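Local coordinates for hypothetical protein (Bacteroides caccae, PDB 4M8R) that is of unknown function but joins an N-terminal immunoglobulin-like domain to a WD40-like domain of the beta-propeller clan, at residues 36-41 and 92-97; 82-87 and 111-116; 340-345 and 358-363. All coordinates share one frame; numbering follows the deposited sequence.

In the fold
Contacts 1 and 2 both belong to the N-terminal Ig-like domain, their centres about 28 Å apart and their nearest atoms about 8 Å apart, and their segments alternate along the chain. Contact 1 ties a loop to a strand of the sheet, whereas contact 2 includes the loop between strands 99-108 and 118-123, probably close to the join of the two domains. Contact 3 pairs the two strands of a hairpin in the WD40-like domain, its centre about 40 Å from that of contact 2 and 61 Å from that of contact 1. No active site is known; a bound 1,2-ethanediol, probably from the crystallisation liquor, lies about 4 Å from the side chain of R84 in contact 2.

Contact 1 (36-41 and 92-97)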
ATOM      1  N   ASP A  36     -18.584   1.718 -44.052  1.00 58.63           N
ATOM      2  CA  ASP A  36     -19.310   2.810 -44.699  1.00 61.71           C
ATOM      3  C   ASP A  36     -20.078   3.598 -43.647  1.00 60.68           C
ATOM      4  O   ASP A  36     -20.747   3.009 -42.802  1.00 59.91           O
ATOM      5  CB  ASP A  36     -20.284   2.258 -45.744  1.00 65.19           C
ATOM      6  CG  ASP A  36     -19.588   1.432 -46.821  1.00 66.42           C
ATOM      7  OD1 ASP A  36     -18.446   1.775 -47.203  1.00 65.91           O
ATOM      8  OD2 ASP A  36     -20.189   0.441 -47.293  1.00 67.83           O
ATOM      9  N   GLY A  37     -19.960   4.922 -43.687  1.00 61.50           N
ATOM     10  CA  GLY A  37     -20.738   5.799 -42.808  1.00 60.78           C
ATOM     11  C   GLY A  37     -19.974   6.481 -41.683  1.00 58.64           C
ATOM     12  O   GLY A  37     -20.584   6.993 -40.748  1.00 59.39           O
ATOM     13  N   PHE A  38     -18.647   6.512 -41.762  1.00 56.51           N
ATOM     14  CA  PHE A  38     -17.862   7.262 -40.784  1.00 55.57           C
ATOM     15  C   PHE A  38     -18.155   8.752 -40.891  1.00 59.14           C
ATOM     16  O   PHE A  38     -18.565   9.237 -41.950  1.00 60.90           O
ATOM     17  CB  PHE A  38     -16.368   6.998 -40.961  1.00 53.98           C
ATOM     18  CG  PHE A  38     -15.965   5.597 -40.606  1.00 52.66           C
ATOM     19  CD1 PHE A  38     -15.673   5.256 -39.292  1.00 50.24           C
ATOM     20  CD2 PHE A  38     -15.893   4.616 -41.582  1.00 52.33           C
ATOM     21  CE1 PHE A  38     -15.306   3.962 -38.965  1.00 48.81           C
ATOM     22  CE2 PHE A  38     -15.526   3.324 -41.258  1.00 50.24           C
ATOM     23  CZ  PHE A  38     -15.233   2.994 -39.952  1.00 47.86           C
ATOM     24  N   GLN A  39     -17.945   9.469 -39.788  1.00 59.04           N
ATOM     25  CA  GLN A  39     -18.283  10.888 -39.707  1.00 61.91           C
ATOM     26  C   GLN A  39     -17.167  11.685 -39.049  1.00 64.99           C
ATOM     27  O   GLN A  39     -16.386  11.143 -38.268  1.00 64.14           O
ATOM     28  CB  GLN A  39     -19.577  11.075 -38.921  1.00 61.00           C
ATOM     29  CG  GLN A  39     -20.761  10.317 -39.498  1.00 61.52           C
ATOM     30  CD  GLN A  39     -22.091  10.734 -38.892  1.00 63.41           C
ATOM     31  OE1 GLN A  39     -22.147  11.577 -37.997  1.00 63.69           O
ATOM     32  NE2 GLN A  39     -23.175  10.146 -39.386  1.00 65.34           N
ATOM     33  N   GLU A  40     -17.093  12.975 -39.378  1.00 71.64           N
ATOM     34  CA  GLU A  40     -16.139  13.880 -38.740  1.00 74.08           C
ATOM     35  C   GLU A  40     -16.397  13.868 -37.244  1.00 67.87           C
ATOM     36  O   GLU A  40     -17.534  14.045 -36.802  1.00 67.45           O
ATOM     37  CB  GLU A  40     -16.306  15.317 -39.244  1.00 85.22           C
ATOM     38  CG  GLU A  40     -15.923  15.558 -40.696  1.00 95.29           C
ATOM     39  CD  GLU A  40     -16.370  16.928 -41.194  1.00106.17           C
ATOM     40  OE1 GLU A  40     -16.246  17.917 -40.433  1.00107.93           O
ATOM     41  OE2 GLU A  40     -16.847  17.020 -42.348  1.00107.22           O
ATOM     42  N   GLY A  41     -15.349  13.640 -36.469  1.00 62.19           N
ATOM     43  CA  GLY A  41     -15.472  13.644 -35.020  1.00 59.40           C
ATOM     44  C   GLY A  41     -15.620  12.266 -34.406  1.00 55.76           C
ATOM     45  O   GLY A  41     -15.539  12.136 -33.187  1.00 54.01           O
ATOM     46  N   ILE A  92     -11.574  -3.090 -30.145  1.00 36.83           N
ATOM     47  CA  ILE A  92     -11.551  -1.776 -30.775  1.00 37.19           C
ATOM     48  C   ILE A  92     -12.977  -1.321 -31.059  1.00 38.54           C
ATOM     49  O   ILE A  92     -13.730  -2.014 -31.745  1.00 39.86           O
ATOM     50  CB  ILE A  92     -10.740  -1.829 -32.083  1.00 38.86           C
ATOM     51  CG1 ILE A  92      -9.314  -2.296 -31.789  1.00 38.59           C
ATOM     52  CG2 ILE A  92     -10.704  -0.469 -32.765  1.00 40.78           C
ATOM     53  CD1 ILE A  92      -8.515  -2.647 -33.021  1.00 40.72           C
ATOM     54  N   PHE A  93     -13.337  -0.154 -30.525  1.00 40.18           N
ATOM     55  CA  PHE A  93     -14.695   0.376 -30.626  1.00 40.95           C
ATOM     56  C   PHE A  93     -14.739   1.688 -31.396  1.00 41.60           C
ATOM     57  O   PHE A  93     -13.909   2.569 -31.177  1.00 41.77           O
ATOM     58  CB  PHE A  93     -15.259   0.646 -29.228  1.00 40.58           C
ATOM     59  CG  PHE A  93     -15.411  -0.578 -28.381  1.00 39.27           C
ATOM     60  CD1 PHE A  93     -16.577  -1.327 -28.426  1.00 40.16           C
ATOM     61  CD2 PHE A  93     -14.399  -0.970 -27.518  1.00 37.46           C
ATOM     62  CE1 PHE A  93     -16.725  -2.450 -27.636  1.00 40.53           C
ATOM     63  CE2 PHE A  93     -14.540  -2.096 -26.725  1.00 37.50           C
ATOM     64  CZ  PHE A  93     -15.703  -2.836 -26.785  1.00 39.22           C
ATOM     65  N   LEU A  94     -15.729   1.830 -32.268  1.00 42.76           N
ATOM     66  CA  LEU A  94     -16.042   3.128 -32.856  1.00 43.38           C
ATOM     67  C   LEU A  94     -16.891   3.913 -31.862  1.00 44.25           C
ATOM     68  O   LEU A  94     -17.891   3.403 -31.364  1.00 44.16           O
ATOM     69  CB  LEU A  94     -16.815   2.964 -34.159  1.00 44.05           C
ATOM     70  CG  LEU A  94     -17.076   4.256 -34.937  1.00 45.36           C
ATOM     71  CD1 LEU A  94     -15.769   4.906 -35.359  1.00 44.61           C
ATOM     72  CD2 LEU A  94     -17.952   3.976 -36.149  1.00 47.83           C
ATOM     73  N   ASN A  95     -16.488   5.147 -31.576  1.00 45.69           N
ATOM     74  CA  ASN A  95     -17.177   5.989 -30.598  1.00 48.21           C
ATOM     75  C   ASN A  95     -17.740   7.230 -31.281  1.00 49.19           C
ATOM     76  O   ASN A  95     -16.986   8.123 -31.665  1.00 46.96           O
ATOM     77  CB  ASN A  95     -16.204   6.376 -29.471  1.00 47.68           C
ATOM     78  CG  ASN A  95     -16.861   7.191 -28.368  1.00 51.18           C
ATOM     79  OD1 ASN A  95     -18.076   7.385 -28.350  1.00 59.56           O
ATOM     80  ND2 ASN A  95     -16.047   7.678 -27.436  1.00 48.99           N
ATOM     81  N   ARG A  96     -19.061   7.268 -31.447  1.00 51.64           N
ATOM     82  CA  ARG A  96     -19.744   8.431 -32.004  1.00 55.57           C
ATOM     83  C   ARG A  96     -20.566   9.106 -30.910  1.00 59.06           C
ATOM     84  O   ARG A  96     -21.709   8.718 -30.659  1.00 60.55           O
ATOM     85  CB  ARG A  96     -20.630   8.020 -33.196  1.00 57.09           C
ATOM     86  CG  ARG A  96     -21.458   9.159 -33.792  1.00 57.31           C
ATOM     87  CD  ARG A  96     -21.328   9.256 -35.302  1.00 58.60           C
ATOM     88  NE  ARG A  96     -22.115   8.254 -36.021  1.00 59.69           N
ATOM     89  CZ  ARG A  96     -21.653   7.409 -36.945  1.00 56.24           C
ATOM     90  NH1 ARG A  96     -20.375   7.394 -37.312  1.00 54.55           N
ATOM     91  NH2 ARG A  96     -22.496   6.561 -37.518  1.00 56.63           N
ATOM     92  N   ALA A  97     -19.976  10.120 -30.275  1.00 62.94           N
ATOM     93  CA  ALA A  97     -20.597  10.828 -29.149  1.00 65.52           C
ATOM     94  C   ALA A  97     -20.895   9.854 -27.998  1.00 67.87           C
ATOM     95  O   ALA A  97     -19.972   9.282 -27.417  1.00 69.07           O
ATOM     96  CB  ALA A  97     -21.847  11.580 -29.607  1.00 67.47           C
TER
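Q39 lays its amide flat over one face of the R96 guanidinium. The two planes are only 7° apart, although the side chains themselves cross at about a right angle. The stack is displaced, with Q39 CD above the guanidinium rim, 3.8 Å from R96 NE, while Q39 OE1 reaches the methylene before it, 3.6 Å from R96 CD. Glutamine suits this place because its extended chain carries a flat polar group that can lie on a charged one without competing for its N-H groups.

Those N-H groups turn to other partners. R96 NH1 forms a salt bridge with D42, which also takes a weak hydrogen bond from the backbone N of Q39, and R96 NH2 bonds to the carbonyl O of L12. The arginine leaves the backbone with CG anti to N (chi1 176°), and bends at chi2 and chi3 then swing its end back toward the loop. G37 O stands 3.5 Å from R96 NH1. At the backbone angles of G37 (phi 108°) a side chain would be jammed against the carbonyl of D36, hence the glycine.

The fold is an Ig-like domain of the E-set clan. Residues 36-41 fall in the loop that links strands 30-36 and 43-50, and 92-96 end the strand lying between 43-50 and 99-108 in the sheet.

Apolar contact is made by F38 and L94. L94 CD1 meets the ring at its edge, near the ring plane and 3.8 Å from F38 CE1, and L94 CD2 is 3.9 Å from the same ring carbon. Both residues are buried: the ring also packs on I33, and the leucine on L12, V13 and L103. Q39 also packs against E40 of the second subunit.

Contact 2 (82-87 and 111-116); sequences PYRKPE and GQTPKD
R84 N donates to G111 O over 2.7 Å, approaching from above the carbonyl plane, 55° out of it. G111 N in turn donates to K85 O (2.8 Å), lying nearly in line with the K85 carbonyl, so two backbone bonds clamp the loops together. Glycine suits position 111 because a CB there would press tightly on R84 N and Y83 CA.

Beyond this clamp the R84 chain stretches out past T113. The methyl T113 CG2 lies over one face of the guanidinium and 4.2 Å from R84 CG, while a water accepts from R84 NE (2.8 Å) and donates to T113 OG1 (2.8 Å). Q112 brings its amide near the proline, NE2 4.0 Å from P86 CB, and NE2 bonds to D110. An alanine in place of Q112 would probably leave D110 without this donor and open a gap beside P86.

The far end of R84 forms a salt bridge with D180 and a hydrogen bond with T161 O, both in the WD40-like part. Arginine is long enough to span this step, consistent with a junction between the Ig-like and WD40-like domains, where residues 111-116 lead from strand 99-108 to strand 118-123.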
ATOM      1  N   PRO A  82      -0.916   1.461 -28.986  1.00 32.60           N
ATOM      2  CA  PRO A  82      -0.111   2.090 -27.942  1.00 32.24           C
ATOM      3  C   PRO A  82       0.946   1.202 -27.282  1.00 32.67           C
ATOM      4  O   PRO A  82       0.829  -0.028 -27.270  1.00 32.60           O
ATOM      5  CB  PRO A  82      -1.155   2.474 -26.898  1.00 31.27           C
ATOM      6  CG  PRO A  82      -2.211   1.439 -27.038  1.00 30.50           C
ATOM      7  CD  PRO A  82      -2.270   1.126 -28.502  1.00 31.96           C
ATOM      8  N   TYR A  83       1.962   1.862 -26.732  1.00 33.19           N
ATOM      9  CA  TYR A  83       2.948   1.238 -25.856  1.00 32.52           C
ATOM     10  C   TYR A  83       2.442   1.251 -24.418  1.00 30.35           C
ATOM     11  O   TYR A  83       1.369   1.779 -24.141  1.00 29.66           O
ATOM     12  CB  TYR A  83       4.280   1.997 -25.934  1.00 33.28           C
ATOM     13  CG  TYR A  83       5.008   1.842 -27.250  1.00 34.44           C
ATOM     14  CD1 TYR A  83       4.720   2.669 -28.329  1.00 35.09           C
ATOM     15  CD2 TYR A  83       5.990   0.869 -27.409  1.00 35.66           C
ATOM     16  CE1 TYR A  83       5.384   2.523 -29.539  1.00 36.50           C
ATOM     17  CE2 TYR A  83       6.661   0.721 -28.605  1.00 37.86           C
ATOM     18  CZ  TYR A  83       6.357   1.551 -29.668  1.00 38.88           C
ATOM     19  OH  TYR A  83       7.031   1.390 -30.862  1.00 41.45           O
ATOM     20  N   ARG A  84       3.220   0.646 -23.524  1.00 30.02           N
ATOM     21  CA  ARG A  84       3.040   0.727 -22.064  1.00 31.28           C
ATOM     22  C   ARG A  84       1.923  -0.139 -21.480  1.00 33.60           C
ATOM     23  O   ARG A  84       1.614  -0.022 -20.297  1.00 35.69           O
ATOM     24  CB  ARG A  84       2.898   2.183 -21.583  1.00 29.94           C
ATOM     25  CG  ARG A  84       4.059   3.071 -21.999  1.00 30.41           C
ATOM     26  CD  ARG A  84       3.992   4.455 -21.381  1.00 30.82           C
ATOM     27  NE  ARG A  84       5.254   5.166 -21.578  1.00 30.88           N
ATOM     28  CZ  ARG A  84       5.625   5.781 -22.700  1.00 30.94           C
ATOM     29  NH1 ARG A  84       4.833   5.806 -23.767  1.00 30.48           N
ATOM     30  NH2 ARG A  84       6.813   6.375 -22.757  1.00 32.00           N
ATOM     31  N   LYS A  85       1.334  -1.022 -22.278  1.00 34.97           N
ATOM     32  CA  LYS A  85       0.446  -2.038 -21.726  1.00 36.93           C
ATOM     33  C   LYS A  85       1.124  -3.395 -21.831  1.00 34.68           C
ATOM     34  O   LYS A  85       2.004  -3.586 -22.663  1.00 34.59           O
ATOM     35  CB  LYS A  85      -0.891  -2.074 -22.463  1.00 41.62           C
ATOM     36  CG  LYS A  85      -1.481  -0.718 -22.809  1.00 44.72           C
ATOM     37  CD  LYS A  85      -1.761   0.132 -21.584  1.00 47.71           C
ATOM     38  CE  LYS A  85      -2.307   1.494 -21.997  1.00 52.04           C
ATOM     39  NZ  LYS A  85      -1.418   2.214 -22.954  1.00 45.98           N
ATOM     40  N   PRO A  86       0.725  -4.344 -20.978  1.00 34.98           N
ATOM     41  CA  PRO A  86       1.166  -5.731 -21.173  1.00 36.18           C
ATOM     42  C   PRO A  86       0.515  -6.360 -22.393  1.00 34.80           C
ATOM     43  O   PRO A  86      -0.365  -5.745 -23.015  1.00 31.38           O
ATOM     44  CB  PRO A  86       0.704  -6.446 -19.900  1.00 36.65           C
ATOM     45  CG  PRO A  86      -0.340  -5.568 -19.315  1.00 38.69           C
ATOM     46  CD  PRO A  86      -0.009  -4.163 -19.716  1.00 36.49           C
ATOM     47  N   GLU A  87       0.954  -7.569 -22.741  1.00 34.65           N
ATOM     48  CA  GLU A  87       0.322  -8.312 -23.822  1.00 35.35           C
ATOM     49  C   GLU A  87      -1.163  -8.429 -23.528  1.00 33.38           C
ATOM     50  O   GLU A  87      -1.544  -8.932 -22.481  1.00 33.47           O
ATOM     51  CB  GLU A  87       0.934  -9.697 -23.979  1.00 39.55           C
ATOM     52  CG  GLU A  87       0.204 -10.571 -24.989  1.00 42.51           C
ATOM     53  CD  GLU A  87       0.916 -11.879 -25.240  1.00 48.61           C
ATOM     54  OE1 GLU A  87       2.130 -11.847 -25.526  1.00 52.55           O
ATOM     55  OE2 GLU A  87       0.258 -12.938 -25.174  1.00 54.13           O
ATOM     56  N   GLY A 111       4.006  -4.133 -24.525  1.00 35.94           N
ATOM     57  CA  GLY A 111       4.602  -2.819 -24.755  1.00 36.32           C
ATOM     58  C   GLY A 111       5.153  -2.179 -23.492  1.00 35.22           C
ATOM     59  O   GLY A 111       5.354  -0.968 -23.444  1.00 35.33           O
ATOM     60  N   GLN A 112       5.407  -2.983 -22.467  1.00 35.80           N
ATOM     61  CA  GLN A 112       5.883  -2.446 -21.195  1.00 36.62           C
ATOM     62  C   GLN A 112       7.318  -1.970 -21.344  1.00 35.67           C
ATOM     63  O   GLN A 112       8.137  -2.642 -21.958  1.00 35.25           O
ATOM     64  CB  GLN A 112       5.778  -3.485 -20.081  1.00 39.07           C
ATOM     65  CG  GLN A 112       4.361  -3.652 -19.556  1.00 41.92           C
ATOM     66  CD  GLN A 112       4.261  -4.726 -18.495  1.00 44.14           C
ATOM     67  OE1 GLN A 112       3.986  -4.434 -17.335  1.00 49.11           O
ATOM     68  NE2 GLN A 112       4.500  -5.970 -18.882  1.00 44.53           N
ATOM     69  N   THR A 113       7.605  -0.804 -20.783  1.00 35.43           N
ATOM     70  CA  THR A 113       8.923  -0.193 -20.892  1.00 36.77           C
ATOM     71  C   THR A 113       9.869  -0.706 -19.797  1.00 38.33           C
ATOM     72  O   THR A 113       9.432  -0.959 -18.678  1.00 37.38           O
ATOM     73  CB  THR A 113       8.804   1.329 -20.781  1.00 36.45           C
ATOM     74  OG1 THR A 113       8.086   1.660 -19.593  1.00 34.00           O
ATOM     75  CG2 THR A 113       8.049   1.889 -21.976  1.00 36.66           C
ATOM     76  N   PRO A 114      11.168  -0.850 -20.113  1.00 40.89           N
ATOM     77  CA  PRO A 114      12.115  -1.371 -19.123  1.00 42.90           C
ATOM     78  C   PRO A 114      12.230  -0.439 -17.923  1.00 44.99           C
ATOM     79  O   PRO A 114      12.245   0.776 -18.097  1.00 46.04           O
ATOM     80  CB  PRO A 114      13.436  -1.430 -19.894  1.00 43.88           C
ATOM     81  CG  PRO A 114      13.295  -0.435 -20.993  1.00 43.84           C
ATOM     82  CD  PRO A 114      11.839  -0.406 -21.348  1.00 42.41           C
ATOM     83  N   LYS A 115      12.310  -1.004 -16.721  1.00 49.05           N
ATOM     84  CA  LYS A 115      12.278  -0.212 -15.490  1.00 53.09           C
ATOM     85  C   LYS A 115      13.662   0.115 -14.914  1.00 48.13           C
ATOM     86  O   LYS A 115      13.764   0.907 -13.979  1.00 45.99           O
ATOM     87  CB  LYS A 115      11.437  -0.918 -14.425  1.00 62.92           C
ATOM     88  CG  LYS A 115      10.038  -1.316 -14.883  1.00 75.59           C
ATOM     89  CD  LYS A 115       9.229  -1.933 -13.743  1.00 88.61           C
ATOM     90  CE  LYS A 115       8.387  -3.125 -14.192  1.00 85.93           C
ATOM     91  NZ  LYS A 115       7.411  -2.794 -15.271  1.00 83.29           N
ATOM     92  N   ASP A 116      14.718  -0.480 -15.465  1.00 45.80           N
ATOM     93  CA  ASP A 116      16.078  -0.194 -14.998  1.00 47.52           C
ATOM     94  C   ASP A 116      16.497   1.228 -15.365  1.00 47.10           C
ATOM     95  O   ASP A 116      16.221   1.701 -16.469  1.00 46.04           O
ATOM     96  CB  ASP A 116      17.096  -1.201 -15.557  1.00 49.88           C
ATOM     97  CG  ASP A 116      17.253  -1.114 -17.073  1.00 51.36           C
ATOM     98  OD1 ASP A 116      16.247  -1.319 -17.786  1.00 50.02           O
ATOM     99  OD2 ASP A 116      18.384  -0.856 -17.549  1.00 54.77           O
TER
HETATM  100  O   HOH W   1       6.444   3.934 -19.369  1.00 34.96           O

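Contact 3 (340-345 and 358-363)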
ATOM      1  N   GLY A 340      36.854  25.858  -7.236  1.00 92.38           N
ATOM      2  CA  GLY A 340      36.198  24.573  -7.477  1.00 86.00           C
ATOM      3  C   GLY A 340      34.746  24.502  -7.036  1.00 80.43           C
ATOM      4  O   GLY A 340      34.107  25.528  -6.789  1.00 79.42           O
ATOM      5  N   SER A 341      34.237  23.274  -6.937  1.00 76.00           N
ATOM      6  CA  SER A 341      32.825  23.008  -6.690  1.00 71.41           C
ATOM      7  C   SER A 341      32.563  22.592  -5.241  1.00 71.36           C
ATOM      8  O   SER A 341      33.099  21.586  -4.776  1.00 71.46           O
ATOM      9  CB  SER A 341      32.351  21.900  -7.631  1.00 68.45           C
ATOM     10  OG  SER A 341      32.535  22.272  -8.986  1.00 67.97           O
ATOM     11  N   SER A 342      31.722  23.357  -4.543  1.00 71.78           N
ATOM     12  CA  SER A 342      31.316  23.044  -3.167  1.00 71.74           C
ATOM     13  C   SER A 342      29.850  22.626  -3.103  1.00 68.32           C
ATOM     14  O   SER A 342      28.991  23.258  -3.716  1.00 68.85           O
ATOM     15  CB  SER A 342      31.525  24.256  -2.259  1.00 74.86           C
ATOM     16  OG  SER A 342      32.903  24.498  -2.064  1.00 78.33           O
ATOM     17  N   PHE A 343      29.570  21.571  -2.344  1.00 66.66           N
ATOM     18  CA  PHE A 343      28.202  21.104  -2.138  1.00 64.24           C
ATOM     19  C   PHE A 343      27.774  21.427  -0.711  1.00 65.86           C
ATOM     20  O   PHE A 343      28.348  20.911   0.249  1.00 66.30           O
ATOM     21  CB  PHE A 343      28.108  19.603  -2.388  1.00 61.00           C
ATOM     22  CG  PHE A 343      28.453  19.201  -3.794  1.00 59.56           C
ATOM     23  CD1 PHE A 343      29.776  19.088  -4.191  1.00 61.88           C
ATOM     24  CD2 PHE A 343      27.454  18.937  -4.723  1.00 57.61           C
ATOM     25  CE1 PHE A 343      30.099  18.720  -5.487  1.00 60.58           C
ATOM     26  CE2 PHE A 343      27.769  18.569  -6.020  1.00 56.93           C
ATOM     27  CZ  PHE A 343      29.095  18.459  -6.401  1.00 58.29           C
ATOM     28  N   ARG A 344      26.764  22.286  -0.588  1.00 65.99           N
ATOM     29  CA  ARG A 344      26.333  22.816   0.700  1.00 68.72           C
ATOM     30  C   ARG A 344      24.819  22.687   0.856  1.00 66.80           C
ATOM     31  O   ARG A 344      24.057  23.139  -0.008  1.00 65.71           O
ATOM     32  CB  ARG A 344      26.754  24.280   0.806  1.00 72.63           C
ATOM     33  CG  ARG A 344      28.267  24.472   0.735  1.00 76.07           C
ATOM     34  CD  ARG A 344      28.676  25.923   0.570  1.00 80.04           C
ATOM     35  NE  ARG A 344      28.470  26.641   1.844  1.00 82.55           N
ATOM     36  CZ  ARG A 344      28.699  27.935   2.042  1.00 86.30           C
ATOM     37  NH1 ARG A 344      29.113  28.712   1.045  1.00 87.51           N
ATOM     38  NH2 ARG A 344      28.488  28.457   3.247  1.00 90.09           N
ATOM     39  N   LEU A 345      24.384  22.061   1.947  1.00 66.62           N
ATOM     40  CA  LEU A 345      22.958  21.901   2.212  1.00 65.75           C
ATOM     41  C   LEU A 345      22.337  23.222   2.626  1.00 68.41           C
ATOM     42  O   LEU A 345      22.997  24.062   3.231  1.00 71.01           O
ATOM     43  CB  LEU A 345      22.711  20.867   3.313  1.00 66.01           C
ATOM     44  CG  LEU A 345      23.125  19.420   3.042  1.00 63.56           C
ATOM     45  CD1 LEU A 345      22.657  18.536   4.186  1.00 64.80           C
ATOM     46  CD2 LEU A 345      22.561  18.907   1.724  1.00 60.45           C
ATOM     47  N   GLN A 358      24.741  25.692   4.758  1.00 82.38           N
ATOM     48  CA  GLN A 358      25.651  25.010   5.676  1.00 83.77           C
ATOM     49  C   GLN A 358      27.051  24.981   5.089  1.00 84.66           C
ATOM     50  O   GLN A 358      27.235  25.246   3.898  1.00 84.25           O
ATOM     51  CB  GLN A 358      25.174  23.579   5.932  1.00 81.34           C
ATOM     52  CG  GLN A 358      23.799  23.485   6.578  1.00 82.19           C
ATOM     53  CD  GLN A 358      23.759  24.096   7.968  1.00 86.62           C
ATOM     54  OE1 GLN A 358      24.454  23.639   8.873  1.00 87.92           O
ATOM     55  NE2 GLN A 358      22.938  25.129   8.146  1.00 89.36           N
ATOM     56  N   GLU A 359      28.040  24.666   5.922  1.00 87.60           N
ATOM     57  CA  GLU A 359      29.399  24.451   5.432  1.00 87.97           C
ATOM     58  C   GLU A 359      29.387  23.233   4.513  1.00 83.02           C
ATOM     59  O   GLU A 359      28.513  22.374   4.646  1.00 81.51           O
ATOM     60  CB  GLU A 359      30.377  24.251   6.588  1.00 93.30           C
ATOM     61  CG  GLU A 359      30.675  25.523   7.377  1.00 99.27           C
ATOM     62  CD  GLU A 359      31.701  26.434   6.716  1.00101.52           C
ATOM     63  OE1 GLU A 359      32.160  26.134   5.592  1.00 99.75           O
ATOM     64  OE2 GLU A 359      32.057  27.463   7.330  1.00107.16           O
ATOM     65  N   PRO A 360      30.336  23.156   3.562  1.00 80.71           N
ATOM     66  CA  PRO A 360      30.253  22.078   2.576  1.00 76.23           C
ATOM     67  C   PRO A 360      30.394  20.695   3.203  1.00 75.04           C
ATOM     68  O   PRO A 360      31.121  20.535   4.174  1.00 76.33           O
ATOM     69  CB  PRO A 360      31.434  22.351   1.629  1.00 76.99           C
ATOM     70  CG  PRO A 360      31.973  23.691   1.991  1.00 80.33           C
ATOM     71  CD  PRO A 360      31.549  23.971   3.397  1.00 82.91           C
ATOM     72  N   PHE A 361      29.675  19.717   2.659  1.00 71.77           N
ATOM     73  CA  PHE A 361      29.889  18.314   3.017  1.00 71.00           C
ATOM     74  C   PHE A 361      30.801  17.640   1.989  1.00 70.60           C
ATOM     75  O   PHE A 361      31.275  16.527   2.208  1.00 70.51           O
ATOM     76  CB  PHE A 361      28.554  17.561   3.152  1.00 68.10           C
ATOM     77  CG  PHE A 361      27.746  17.508   1.883  1.00 63.82           C
ATOM     78  CD1 PHE A 361      27.990  16.531   0.929  1.00 61.69           C
ATOM     79  CD2 PHE A 361      26.730  18.424   1.654  1.00 62.21           C
ATOM     80  CE1 PHE A 361      27.244  16.477  -0.236  1.00 59.07           C
ATOM     81  CE2 PHE A 361      25.984  18.375   0.493  1.00 59.01           C
ATOM     82  CZ  PHE A 361      26.240  17.400  -0.452  1.00 57.36           C
ATOM     83  N   ALA A 362      31.016  18.313   0.858  1.00 70.83           N
ATOM     84  CA  ALA A 362      31.932  17.849  -0.176  1.00 72.38           C
ATOM     85  C   ALA A 362      32.450  19.044  -0.966  1.00 75.34           C
ATOM     86  O   ALA A 362      31.702  19.978  -1.255  1.00 74.05           O
ATOM     87  CB  ALA A 362      31.238  16.864  -1.102  1.00 69.63           C
ATOM     88  N   GLN A 363      33.733  18.999  -1.309  1.00 81.74           N
ATOM     89  CA  GLN A 363      34.420  20.098  -1.982  1.00 87.37           C
ATOM     90  C   GLN A 363      35.396  19.482  -2.976  1.00 88.80           C
ATOM     91  O   GLN A 363      36.151  18.579  -2.622  1.00 91.88           O
ATOM     92  CB  GLN A 363      35.160  20.963  -0.946  1.00 94.37           C
ATOM     93  CG  GLN A 363      36.292  21.852  -1.477  1.00102.78           C
ATOM     94  CD  GLN A 363      35.904  23.314  -1.656  1.00106.72           C
ATOM     95  OE1 GLN A 363      35.431  23.959  -0.716  1.00111.53           O
ATOM     96  NE2 GLN A 363      36.126  23.850  -2.857  1.00105.82           N
TER
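F343 and F361 mark the tight half of a beta hairpin, strands 340-348 and 355-364, which form the third strand and an outermost, fourth strand of a four-stranded antiparallel sheet, as in a propeller blade. The F361 ring lies across the backbone of its partner strand. F343 CB sits over one face in a CH-pi contact, 3.9 Å from the ring centroid and 29° off its normal. F343 O faces the same ring, 3.3 Å from F361 CD2, and accepts a hydrogen bond from F361 N at 3.0 Å. The ring gets there because F361 CG stands between N and the carbonyl carbon, the crowded position (chi1 62°). L345 then crosses the ring at about a right angle, its CD2 3.7 Å from F361 CE2. F343 and L345 are buried here, and F361, only partly exposed, lies against them: F361 also meets W400 and F398, and F343 meets W405, V369 and I372, residues on or beside the strands of the next sheet.

F343 N bonds to A362 O at 2.9 Å; that oxygen lies at the edge of the F343 ring, in its plane, and the small A362 CB touches CD1. S342 and Q363 form a non-hydrogen-bonded antiparallel pair whose side chains share a face, S342 OG giving a weak hydrogen bond to Q363 OE1. At the far end Q358 N donates to L345 O at 2.8 Å.

The side toward solvent is looser and more polar. P360, which has no N-H to offer a neighbouring strand, packs its CB against R344 CG. E359 is exposed, and its carboxylate stays 4.9 Å (OE1) from R344 NH2, near enough perhaps for a mild attraction but not in contact. Arginine earns its place here by a bond to the backbone: R344 NE donates to Q358 O at 2.8 Å in a nearly straight line, the oxygen lying close to the guanidinium plane.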